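Local coordinates for autophagy protein 5 (Saccharomyces cerevisiae, PDB 2DYO), which takes part in autophagic vesicle formation and cytoplasm-to-vacuole transport, and is needed for nucleophagy and mitophagy, at residues A[229-240]-A[260-269]. Numbering follows the deposited sequence.
Sequences NPTLKDIEGDIL and IPWHMLLYDL
In the second ubiquitin-like domain of this chain, a single beta bridge pairs Thr231 with Leu265, where the loop entering the short helix 236-239 meets the turn before helix 266-273. Two backbone hydrogen bonds flank the pair: Leu266 N gives to Pro230 O at 2.8 Å in the carbonyl plane, and Leu232 N gives to Met264 O with a C=O...donor angle of 171°. Further on, Lys233 N donates a hydrogen bond to Trp262 O at 3.1 Å, a carbonyl inside the type I turn Pro261-Met264. A water joins the other end, donating to Pro230 O and accepting from Tyr267 N, with a weak bond from Asn229 ND2.

Thr231 and Asp234 bond to each other twice within the loop. With chi1 at 62°, Thr231 OG1 sits between N and C and accepts from Asp234 N, an ST motif; Asp234 OD1 in return receives Thr231 N from above the carboxylate plane. The methyl CG2 of Thr231 lies 3.8 Å from Leu265 CD2. A valine here would probably leave Asp234 N without its side-chain acceptor and make the turn less firmly held.

Leu232 drives its side chain into the core of the ubiquitin-like fold, between the mixed sheet and helix 266-273. Its CD1 presses on Ile260 CG2 at 3.5 Å, tighter than usual, while CD2 meets Leu269 CD2 at 3.8 Å and also touches Leu266 CD1; all three partners cross it at about a right angle. Ile235 CD1 also touches Leu266 CD2, and Val253 of strand 251-255 backs Leu232.

The Trp262 indole turns its edge to the Leu232-Lys233 peptide, with Leu232 C and Lys233 N near the ring plane. The Ile239 and Trp262 side chains run toward each other from opposite directions, which puts Ile239 CD1 3.9 Å from Trp262 CZ3; Ile239 also touches Leu284 of the central strand 280-286.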
loop_
_atom_site.group_PDB
_atom_site.type_symbol
_atom_site.label_atom_id
_atom_site.label_comp_id
_atom_site.label_asym_id
_atom_site.label_seq_id
_atom_site.Cartn_x
_atom_site.Cartn_y
_atom_site.Cartn_z
ATOM N N ASN A 229 -0.925 -7.456 -26.238
ATOM C CA ASN A 229 -1.958 -6.908 -25.366
ATOM C C ASN A 229 -2.528 -8.065 -24.547
ATOM O O ASN A 229 -3.697 -8.417 -24.677
ATOM C CB ASN A 229 -3.053 -6.287 -26.240
ATOM C CG ASN A 229 -3.968 -5.357 -25.469
ATOM O OD1 ASN A 229 -5.024 -4.961 -25.967
ATOM N ND2 ASN A 229 -3.566 -4.991 -24.262
ATOM N N PRO A 230 -1.704 -8.666 -23.676
ATOM C CA PRO A 230 -2.154 -9.792 -22.855
ATOM C C PRO A 230 -3.214 -9.519 -21.795
ATOM O O PRO A 230 -3.319 -8.417 -21.251
ATOM C CB PRO A 230 -0.852 -10.306 -22.236
ATOM C CG PRO A 230 -0.066 -9.062 -22.051
ATOM C CD PRO A 230 -0.309 -8.311 -23.361
ATOM N N THR A 231 -3.996 -10.554 -21.517
ATOM C CA THR A 231 -5.026 -10.517 -20.494
ATOM C C THR A 231 -4.381 -11.221 -19.299
ATOM O O THR A 231 -3.284 -11.770 -19.420
ATOM C CB THR A 231 -6.254 -11.337 -20.906
ATOM O OG1 THR A 231 -5.859 -12.703 -21.071
ATOM C CG2 THR A 231 -6.836 -10.824 -22.221
ATOM N N LEU A 232 -5.040 -11.205 -18.146
ATOM C CA LEU A 232 -4.480 -11.893 -16.984
ATOM C C LEU A 232 -4.332 -13.382 -17.292
ATOM O O LEU A 232 -3.358 -14.017 -16.886
ATOM C CB LEU A 232 -5.375 -11.710 -15.759
ATOM C CG LEU A 232 -5.355 -10.323 -15.111
ATOM C CD1 LEU A 232 -6.248 -10.319 -13.871
ATOM C CD2 LEU A 232 -3.918 -9.955 -14.732
ATOM N N LYS A 233 -5.303 -13.939 -18.011
ATOM C CA LYS A 233 -5.252 -15.356 -18.373
ATOM C C LYS A 233 -4.012 -15.633 -19.217
ATOM O O LYS A 233 -3.370 -16.670 -19.068
ATOM C CB LYS A 233 -6.497 -15.755 -19.166
ATOM C CG LYS A 233 -6.534 -17.227 -19.567
ATOM C CD LYS A 233 -6.870 -18.113 -18.373
ATOM C CE LYS A 233 -7.067 -19.572 -18.791
ATOM N NZ LYS A 233 -7.671 -20.374 -17.681
ATOM N N ASP A 234 -3.686 -14.700 -20.103
ATOM C CA ASP A 234 -2.521 -14.831 -20.970
ATOM C C ASP A 234 -1.217 -14.971 -20.186
ATOM O O ASP A 234 -0.252 -15.562 -20.675
ATOM C CB ASP A 234 -2.411 -13.618 -21.896
ATOM C CG ASP A 234 -3.340 -13.701 -23.086
ATOM O OD1 ASP A 234 -3.532 -12.664 -23.755
ATOM O OD2 ASP A 234 -3.867 -14.802 -23.360
ATOM N N ILE A 235 -1.170 -14.416 -18.978
ATOM C CA ILE A 235 0.048 -14.527 -18.190
ATOM C C ILE A 235 -0.145 -15.491 -17.031
ATOM O O ILE A 235 0.510 -15.372 -15.994
ATOM C CB ILE A 235 0.512 -13.154 -17.645
ATOM C CG1 ILE A 235 -0.510 -12.593 -16.657
ATOM C CG2 ILE A 235 0.731 -12.188 -18.796
ATOM C CD1 ILE A 235 0.040 -11.432 -15.817
ATOM N N GLU A 236 -1.050 -16.448 -17.223
ATOM C CA GLU A 236 -1.355 -17.459 -16.219
ATOM C C GLU A 236 -0.093 -18.225 -15.838
ATOM O O GLU A 236 -0.024 -18.827 -14.767
ATOM C CB GLU A 236 -2.402 -18.443 -16.759
ATOM C CG GLU A 236 -1.925 -19.220 -17.989
ATOM C CD GLU A 236 -2.981 -20.154 -18.572
ATOM O OE1 GLU A 236 -2.736 -20.719 -19.663
ATOM O OE2 GLU A 236 -4.048 -20.333 -17.946
ATOM N N GLY A 237 0.895 -18.196 -16.727
ATOM C CA GLY A 237 2.145 -18.895 -16.478
ATOM C C GLY A 237 2.994 -18.228 -15.408
ATOM O O GLY A 237 3.866 -18.868 -14.814
ATOM N N ASP A 238 2.745 -16.943 -15.165
ATOM C CA ASP A 238 3.483 -16.192 -14.152
ATOM C C ASP A 238 2.695 -16.177 -12.852
ATOM O O ASP A 238 3.255 -16.011 -11.770
ATOM C CB ASP A 238 3.712 -14.752 -14.609
ATOM C CG ASP A 238 4.621 -14.657 -15.807
ATOM O OD1 ASP A 238 4.201 -14.065 -16.821
ATOM O OD2 ASP A 238 5.756 -15.170 -15.736
ATOM N N ILE A 239 1.387 -16.362 -12.965
ATOM C CA ILE A 239 0.520 -16.342 -11.801
ATOM C C ILE A 239 0.404 -17.683 -11.099
ATOM O O ILE A 239 0.526 -17.754 -9.881
ATOM C CB ILE A 239 -0.884 -15.844 -12.188
ATOM C CG1 ILE A 239 -0.782 -14.406 -12.709
ATOM C CG2 ILE A 239 -1.823 -15.945 -10.994
ATOM C CD1 ILE A 239 -2.086 -13.837 -13.230
ATOM N N LEU A 240 0.167 -18.744 -11.862
ATOM C CA LEU A 240 0.025 -20.071 -11.277
ATOM C C LEU A 240 1.397 -20.699 -11.051
ATOM O O LEU A 240 2.364 -20.360 -11.737
ATOM C CB LEU A 240 -0.817 -20.967 -12.192
ATOM C CG LEU A 240 -2.183 -20.394 -12.608
ATOM C CD1 LEU A 240 -2.896 -21.386 -13.511
ATOM C CD2 LEU A 240 -3.027 -20.095 -11.369
ATOM N N ILE A 260 -10.728 -9.267 -9.717
ATOM C CA ILE A 260 -10.426 -8.970 -11.107
ATOM C C ILE A 260 -10.669 -10.205 -11.983
ATOM O O ILE A 260 -10.172 -11.296 -11.692
ATOM C CB ILE A 260 -8.956 -8.506 -11.269
ATOM C CG1 ILE A 260 -8.677 -7.300 -10.357
ATOM C CG2 ILE A 260 -8.687 -8.128 -12.711
ATOM C CD1 ILE A 260 -9.498 -6.061 -10.674
ATOM N N PRO A 261 -11.455 -10.048 -13.061
ATOM C CA PRO A 261 -11.772 -11.145 -13.989
ATOM C C PRO A 261 -10.532 -11.582 -14.771
ATOM O O PRO A 261 -9.667 -10.761 -15.066
ATOM C CB PRO A 261 -12.820 -10.530 -14.920
ATOM C CG PRO A 261 -13.392 -9.387 -14.138
ATOM C CD PRO A 261 -12.186 -8.825 -13.433
ATOM N N TRP A 262 -10.451 -12.863 -15.126
ATOM C CA TRP A 262 -9.301 -13.352 -15.883
ATOM C C TRP A 262 -9.179 -12.739 -17.275
ATOM O O TRP A 262 -8.080 -12.669 -17.824
ATOM C CB TRP A 262 -9.340 -14.878 -16.023
ATOM C CG TRP A 262 -8.976 -15.610 -14.772
ATOM C CD1 TRP A 262 -9.834 -16.155 -13.862
ATOM C CD2 TRP A 262 -7.653 -15.857 -14.277
ATOM N NE1 TRP A 262 -9.127 -16.729 -12.829
ATOM C CE2 TRP A 262 -7.787 -16.560 -13.059
ATOM C CE3 TRP A 262 -6.366 -15.553 -14.745
ATOM C CZ2 TRP A 262 -6.681 -16.966 -12.298
ATOM C CZ3 TRP A 262 -5.265 -15.956 -13.991
ATOM C CH2 TRP A 262 -5.432 -16.657 -12.779
ATOM N N HIS A 263 -10.293 -12.301 -17.860
ATOM C CA HIS A 263 -10.228 -11.716 -19.197
ATOM C C HIS A 263 -9.765 -10.261 -19.184
ATOM O O HIS A 263 -9.610 -9.642 -20.235
ATOM C CB HIS A 263 -11.578 -11.822 -19.919
ATOM C CG HIS A 263 -12.717 -11.173 -19.194
ATOM N ND1 HIS A 263 -13.459 -11.826 -18.235
ATOM C CD2 HIS A 263 -13.262 -9.937 -19.315
ATOM C CE1 HIS A 263 -14.416 -11.024 -17.798
ATOM N NE2 HIS A 263 -14.319 -9.873 -18.438
ATOM N N MET A 264 -9.545 -9.711 -17.996
ATOM C CA MET A 264 -9.087 -8.328 -17.893
ATOM C C MET A 264 -7.736 -8.144 -18.578
ATOM O O MET A 264 -6.831 -8.963 -18.412
ATOM C CB MET A 264 -8.984 -7.916 -16.421
ATOM C CG MET A 264 -8.174 -6.656 -16.186
ATOM S SD MET A 264 -9.102 -5.375 -15.336
ATOM C CE MET A 264 -9.436 -4.277 -16.701
ATOM N N LEU A 265 -7.611 -7.069 -19.350
ATOM C CA LEU A 265 -6.371 -6.749 -20.059
ATOM C C LEU A 265 -5.333 -6.214 -19.076
ATOM O O LEU A 265 -5.619 -5.306 -18.292
ATOM C CB LEU A 265 -6.632 -5.694 -21.136
ATOM C CG LEU A 265 -7.488 -6.120 -22.331
ATOM C CD1 LEU A 265 -7.870 -4.894 -23.167
ATOM C CD2 LEU A 265 -6.715 -7.126 -23.170
ATOM N N LEU A 266 -4.126 -6.767 -19.129
ATOM C CA LEU A 266 -3.055 -6.355 -18.228
ATOM C C LEU A 266 -2.695 -4.874 -18.347
ATOM O O LEU A 266 -2.459 -4.211 -17.340
ATOM C CB LEU A 266 -1.807 -7.219 -18.457
ATOM C CG LEU A 266 -0.671 -7.038 -17.446
ATOM C CD1 LEU A 266 -1.175 -7.367 -16.044
ATOM C CD2 LEU A 266 0.497 -7.948 -17.822
ATOM N N TYR A 267 -2.642 -4.346 -19.565
ATOM C CA TYR A 267 -2.316 -2.928 -19.725
ATOM C C TYR A 267 -3.355 -2.075 -19.007
ATOM O O TYR A 267 -3.011 -1.128 -18.302
ATOM C CB TYR A 267 -2.282 -2.523 -21.201
ATOM C CG TYR A 267 -2.256 -1.021 -21.387
ATOM C CD1 TYR A 267 -1.133 -0.275 -21.029
ATOM C CD2 TYR A 267 -3.377 -0.338 -21.854
ATOM C CE1 TYR A 267 -1.129 1.117 -21.130
ATOM C CE2 TYR A 267 -3.386 1.051 -21.959
ATOM C CZ TYR A 267 -2.259 1.771 -21.595
ATOM O OH TYR A 267 -2.267 3.146 -21.698
ATOM N N ASP A 268 -4.628 -2.411 -19.202
ATOM C CA ASP A 268 -5.714 -1.683 -18.554
ATOM C C ASP A 268 -5.583 -1.767 -17.042
ATOM O O ASP A 268 -5.662 -0.757 -16.340
ATOM C CB ASP A 268 -7.069 -2.264 -18.963
ATOM C CG ASP A 268 -7.683 -1.533 -20.130
ATOM O OD1 ASP A 268 -7.942 -0.318 -19.993
ATOM O OD2 ASP A 268 -7.909 -2.170 -21.181
ATOM N N LEU A 269 -5.387 -2.983 -16.543
ATOM C CA LEU A 269 -5.253 -3.200 -15.113
ATOM C C LEU A 269 -4.127 -2.330 -14.558
ATOM O O LEU A 269 -4.324 -1.586 -13.598
ATOM C CB LEU A 269 -4.975 -4.676 -14.826
ATOM C CG LEU A 269 -5.007 -5.098 -13.356
ATOM C CD1 LEU A 269 -6.353 -4.744 -12.735
ATOM C CD2 LEU A 269 -4.746 -6.584 -13.260
HETATM O O HOH W 1 -2.620 -5.869 -22.038
#